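Local coordinates for metallocarboxypeptidase (Trypanosoma cruzi, PDB 3DWC), which probably removes single amino acids, other than proline, from the C-terminal end of peptides as a cobalt-bound metallopeptidase of the M32 family, at residues Gly74-Glu77 with Lys78-Ala82; Met87-Ala90 with Trp91-Asn95. All coordinates share one frame; numbering follows the deposited sequence.

Contact 1 (Gly74-Glu77 with Lys78-Ala82); sequences GDLE and KLQRA. With SO4 (sulfate ion), chain T.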
loop_
_atom_site.group_PDB
_atom_site.type_symbol
_atom_site.label_atom_id
_atom_site.label_comp_id
_atom_site.label_asym_id
_atom_site.label_seq_id
_atom_site.Cartn_x
_atom_site.Cartn_y
_atom_site.Cartn_z
ATOM N N GLY B 74 -11.923 39.928 -1.041
ATOM C CA GLY B 74 -11.003 40.772 -0.286
ATOM C C GLY B 74 -11.042 40.572 1.221
ATOM O O GLY B 74 -10.191 41.097 1.930
ATOM N N ASP B 75 -12.018 39.829 1.724
ATOM C CA ASP B 75 -12.060 39.468 3.137
ATOM C C ASP B 75 -11.180 38.228 3.467
ATOM O O ASP B 75 -11.267 37.662 4.565
ATOM C CB ASP B 75 -13.502 39.152 3.541
ATOM C CG ASP B 75 -14.487 40.278 3.183
ATOM O OD1 ASP B 75 -14.116 41.485 3.307
ATOM O OD2 ASP B 75 -15.633 39.930 2.788
ATOM N N LEU B 76 -10.366 37.779 2.528
ATOM C CA LEU B 76 -9.602 36.555 2.749
ATOM C C LEU B 76 -8.144 36.938 2.809
ATOM O O LEU B 76 -7.769 37.920 2.207
ATOM C CB LEU B 76 -9.846 35.577 1.601
ATOM C CG LEU B 76 -11.222 34.933 1.437
ATOM C CD1 LEU B 76 -11.171 33.981 0.290
ATOM C CD2 LEU B 76 -11.636 34.204 2.696
ATOM N N GLU B 77 -7.325 36.178 3.524
ATOM C CA GLU B 77 -5.892 36.421 3.495
ATOM C C GLU B 77 -5.352 36.139 2.083
ATOM O O GLU B 77 -6.042 35.567 1.257
ATOM C CB GLU B 77 -5.176 35.577 4.553
ATOM C CG GLU B 77 -5.525 35.967 6.009
ATOM C CD GLU B 77 -5.199 34.854 7.022
ATOM O OE1 GLU B 77 -4.668 33.789 6.616
ATOM O OE2 GLU B 77 -5.485 35.041 8.226
ATOM N N LYS B 78 -4.124 36.560 1.806
ATOM C CA LYS B 78 -3.582 36.529 0.446
ATOM C C LYS B 78 -3.519 35.102 -0.089
ATOM O O LYS B 78 -3.924 34.830 -1.213
ATOM C CB LYS B 78 -2.177 37.147 0.403
ATOM C CG LYS B 78 -1.652 37.426 -1.008
ATOM C CD LYS B 78 -0.121 37.655 -1.034
ATOM C CE LYS B 78 0.244 39.040 -1.614
ATOM N NZ LYS B 78 1.631 39.501 -1.214
ATOM N N LEU B 79 -2.982 34.227 0.743
ATOM C CA LEU B 79 -2.822 32.831 0.434
ATOM C C LEU B 79 -4.162 32.080 0.334
ATOM O O LEU B 79 -4.259 31.104 -0.393
ATOM C CB LEU B 79 -1.914 32.187 1.486
ATOM C CG LEU B 79 -0.413 32.504 1.380
ATOM C CD1 LEU B 79 0.339 31.713 2.433
ATOM C CD2 LEU B 79 0.148 32.156 0.004
ATOM N N GLN B 80 -5.176 32.536 1.069
ATOM C CA GLN B 80 -6.526 31.982 0.995
ATOM C C GLN B 80 -7.138 32.372 -0.326
ATOM O O GLN B 80 -7.799 31.568 -0.977
ATOM C CB GLN B 80 -7.392 32.488 2.143
ATOM C CG GLN B 80 -6.939 32.019 3.489
ATOM C CD GLN B 80 -7.737 32.617 4.639
ATOM O OE1 GLN B 80 -8.161 33.780 4.583
ATOM N NE2 GLN B 80 -7.930 31.836 5.694
ATOM N N ARG B 81 -6.893 33.617 -0.749
ATOM C CA ARG B 81 -7.318 34.063 -2.080
ATOM C C ARG B 81 -6.696 33.205 -3.179
ATOM O O ARG B 81 -7.373 32.816 -4.116
ATOM C CB ARG B 81 -7.001 35.554 -2.301
ATOM C CG ARG B 81 -7.753 36.511 -1.394
ATOM C CD ARG B 81 -7.789 37.935 -1.953
ATOM N NE ARG B 81 -6.448 38.484 -1.989
ATOM C CZ ARG B 81 -5.855 39.139 -0.994
ATOM N NH1 ARG B 81 -6.475 39.364 0.152
ATOM N NH2 ARG B 81 -4.606 39.562 -1.153
ATOM N N ALA B 82 -5.407 32.898 -3.073
ATOM C CA ALA B 82 -4.762 32.000 -4.058
ATOM C C ALA B 82 -5.371 30.593 -3.985
ATOM O O ALA B 82 -5.571 29.901 -5.019
ATOM C CB ALA B 82 -3.278 31.892 -3.808
HETATM S S SO4 T . -4.305 38.908 -4.827
HETATM O O1 SO4 T . -5.005 37.682 -4.464
HETATM O O2 SO4 T . -5.070 40.096 -4.448
HETATM O O3 SO4 T . -3.002 38.944 -4.156
HETATM O O4 SO4 T . -4.168 38.940 -6.279
#

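Contact 2 (Met87-Ala90 with Trp91-Asn95); sequences MRRA and WELEN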
loop_
_atom_site.group_PDB
_atom_site.type_symbol
_atom_site.label_atom_id
_atom_site.label_comp_id
_atom_site.label_asym_id
_atom_site.label_seq_id
_atom_site.Cartn_x
_atom_site.Cartn_y
_atom_site.Cartn_z
ATOM N N MET B 87 -8.825 26.161 -5.931
ATOM C CA MET B 87 -10.055 25.394 -5.759
ATOM C C MET B 87 -10.952 25.449 -6.988
ATOM O O MET B 87 -11.467 24.434 -7.415
ATOM C CB MET B 87 -10.870 25.935 -4.566
ATOM C CG MET B 87 -10.288 25.659 -3.203
ATOM S SD MET B 87 -11.198 26.530 -1.924
ATOM C CE MET B 87 -10.594 25.644 -0.458
ATOM N N ARG B 88 -11.204 26.653 -7.509
ATOM C CA ARG B 88 -11.982 26.803 -8.747
ATOM C C ARG B 88 -11.379 26.015 -9.889
ATOM O O ARG B 88 -12.102 25.358 -10.636
ATOM C CB ARG B 88 -12.090 28.266 -9.183
ATOM C CG ARG B 88 -12.682 28.433 -10.572
ATOM C CD ARG B 88 -13.019 29.880 -10.901
ATOM N NE ARG B 88 -14.302 30.274 -10.328
ATOM C CZ ARG B 88 -15.468 30.096 -10.934
ATOM N NH1 ARG B 88 -16.574 30.507 -10.337
ATOM N NH2 ARG B 88 -15.540 29.503 -12.128
ATOM N N ARG B 89 -10.056 26.101 -10.033
ATOM C CA ARG B 89 -9.353 25.348 -11.056
ATOM C C ARG B 89 -9.578 23.824 -10.942
ATOM O O ARG B 89 -9.886 23.185 -11.945
ATOM C CB ARG B 89 -7.856 25.651 -10.999
ATOM C CG ARG B 89 -7.063 24.768 -11.916
ATOM C CD ARG B 89 -5.582 25.111 -11.942
ATOM N NE ARG B 89 -4.848 24.048 -12.658
ATOM C CZ ARG B 89 -4.883 23.861 -13.991
ATOM N NH1 ARG B 89 -5.618 24.639 -14.798
ATOM N NH2 ARG B 89 -4.198 22.871 -14.515
ATOM N N ALA B 90 -9.381 23.254 -9.743
ATOM C CA ALA B 90 -9.643 21.818 -9.530
ATOM C C ALA B 90 -11.107 21.500 -9.820
ATOM O O ALA B 90 -11.388 20.489 -10.408
ATOM C CB ALA B 90 -9.291 21.371 -8.105
ATOM N N TRP B 91 -12.022 22.380 -9.421
ATOM C CA TRP B 91 -13.451 22.167 -9.654
ATOM C C TRP B 91 -13.781 22.205 -11.158
ATOM O O TRP B 91 -14.505 21.360 -11.679
ATOM C CB TRP B 91 -14.262 23.208 -8.865
ATOM C CG TRP B 91 -15.723 23.128 -9.115
ATOM C CD1 TRP B 91 -16.640 22.391 -8.424
ATOM C CD2 TRP B 91 -16.447 23.815 -10.136
ATOM N NE1 TRP B 91 -17.893 22.572 -8.967
ATOM C CE2 TRP B 91 -17.791 23.448 -10.016
ATOM C CE3 TRP B 91 -16.080 24.719 -11.141
ATOM C CZ2 TRP B 91 -18.763 23.946 -10.862
ATOM C CZ3 TRP B 91 -17.037 25.196 -11.978
ATOM C CH2 TRP B 91 -18.363 24.815 -11.837
ATOM N N GLU B 92 -13.232 23.184 -11.865
ATOM C CA GLU B 92 -13.441 23.274 -13.313
ATOM C C GLU B 92 -12.874 22.064 -14.052
ATOM O O GLU B 92 -13.449 21.582 -15.006
ATOM C CB GLU B 92 -12.846 24.576 -13.858
ATOM C CG GLU B 92 -13.693 25.791 -13.526
ATOM C CD GLU B 92 -13.089 27.103 -13.976
ATOM O OE1 GLU B 92 -13.641 28.163 -13.612
ATOM O OE2 GLU B 92 -12.066 27.085 -14.689
ATOM N N LEU B 93 -11.748 21.554 -13.587
ATOM C CA LEU B 93 -11.122 20.418 -14.240
ATOM C C LEU B 93 -11.993 19.160 -14.183
ATOM O O LEU B 93 -11.901 18.322 -15.076
ATOM C CB LEU B 93 -9.746 20.142 -13.636
ATOM C CG LEU B 93 -8.582 21.049 -14.063
ATOM C CD1 LEU B 93 -7.350 20.934 -13.113
ATOM C CD2 LEU B 93 -8.191 20.750 -15.503
ATOM N N GLU B 94 -12.794 19.000 -13.126
ATOM C CA GLU B 94 -13.692 17.831 -13.013
ATOM C C GLU B 94 -15.096 18.091 -13.513
ATOM O O GLU B 94 -15.828 17.160 -13.862
ATOM C CB GLU B 94 -13.793 17.327 -11.567
ATOM C CG GLU B 94 -12.817 16.178 -11.226
ATOM C CD GLU B 94 -13.064 14.880 -12.009
ATOM O OE1 GLU B 94 -12.074 14.332 -12.516
ATOM O OE2 GLU B 94 -14.206 14.395 -12.115
ATOM N N ASN B 95 -15.477 19.351 -13.543
ATOM C CA ASN B 95 -16.861 19.698 -13.763
ATOM C C ASN B 95 -17.180 20.052 -15.211
ATOM O O ASN B 95 -18.327 19.948 -15.616
ATOM C CB ASN B 95 -17.235 20.849 -12.821
ATOM C CG ASN B 95 -18.680 20.812 -12.395
ATOM O OD1 ASN B 95 -19.106 19.915 -11.655
ATOM N ND2 ASN B 95 -19.451 21.799 -12.842
#

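Contact 1 (Gly74-Glu77 with Lys78-Ala82)
Glu77 and Gln80 hold the start of helix 78-95 together through a backbone-to-side-chain hydrogen bond. Glu77 N donates a hydrogen bond to Gln80 OE1 at 2.8 Å, and the N-H points almost straight at it (160°). Glu77 sits at the N-cap position. Gln80, three residues on, supplies the side-chain-to-N-cap half of a capping box. The carbonyl O of Glu77 takes the first-turn bond from Arg81 N at 2.9 Å. The Glu77 carboxylate and the Gln80 amide lie stacked, their planes 16° apart, with Glu77 OE1 3.8 Å from Gln80 CD.

Among the charged groups, Arg81 bends at chi3 (-65°), which turns its guanidinium back over the cap. Arg81 NH1 comes 2.8 Å from Leu76 O. A sulfate ion, probably from the crystallisation liquor, lies at the edge of the group, near its plane. Arg81 NE donates to O1 of the sulfate at 3.0 Å, and the bond from Arg81 NH2 to O3 is weak.

In the apolar packing, Leu76 CB lies 3.8 Å from Arg81 CG. Leu76 and Gln80 also rest on Met3 and Tyr6 of helix 3-32.

The arrangement is a helix N-terminus whose third and fourth residues, Gln80 and Arg81, turn their side chains back on the incoming loop. Arg81 offers a positive edge where an anion can bind.

Contact 2 (Met87-Ala90 with Trp91-Asn95)
Arg88 and Glu92, four residues apart on helix 78-95, form a salt bridge. Arg88 NH2 donates to Glu92 OE1 at 2.8 Å, with an N-H...O angle of 159°. The oxygen lies at the edge of the guanidinium, in its plane, and is met nearly end-on along its C-O bond. The two flat groups are steeply turned, 73° apart, so one carboxylate oxygen does the work. Arg88 has CG anti to the backbone N and folds at chi3 (-81°), which brings NH2 back over the next turn. The same carboxylate oxygen lies 3.2 Å from Arg88 CG, along the aliphatic part of the arginine. On its NE side Arg88 forms a second salt bridge, to Glu70 of helix 60-71.

The backbone follows the alpha-helical pattern. Glu92 N to Arg88 O is short at 2.7 Å, and Trp91 N bonds to Met87 O. Toward the end of the helix the pattern weakens, and Glu94 N is 3.4 Å from Ala90 O.

Arg89 runs extended and lays one face of its guanidinium against Leu93. Leu93 CD1 is 3.9 Å from Arg89 CZ, displaced toward the rim of the group. The charged end of Arg89 pairs with Asp160.

Packing completes the contact. The Trp91 side chain touches Ile62, Arg63 and Ile66 of helix 60-71, and Asn95 CB sits over the centre of one ring face. Met87 reaches Leu9 and Phe13 of helix 3-32.

Both arginines thus combine a neighbour one turn on with an acid from another part of the chain. Held between Glu70 and Glu92, the Arg88 guanidinium has little freedom to rotate, and it probably favours the ionised form of both acids.

How the contacts relate
Contacts 1 and 2 follow one another along the chain and share helix 78-95. Contact 1 forms its N-terminal start, together with the loop that leaves helix 60-71. Contact 2 takes up its C-terminal half. Their centres are about 18 Å apart, and their nearest atoms, about 5 Å apart, do not touch. Both pack on helix 3-32, contact 1 near the beginning of that helix and contact 2 further along it. Contact 2 also joins helices 39-57 and 60-71. Together they mark the start and the second half of helix 78-95, which packs among the N-terminal helices of this largely helical M32 fold, away from the cobalt site.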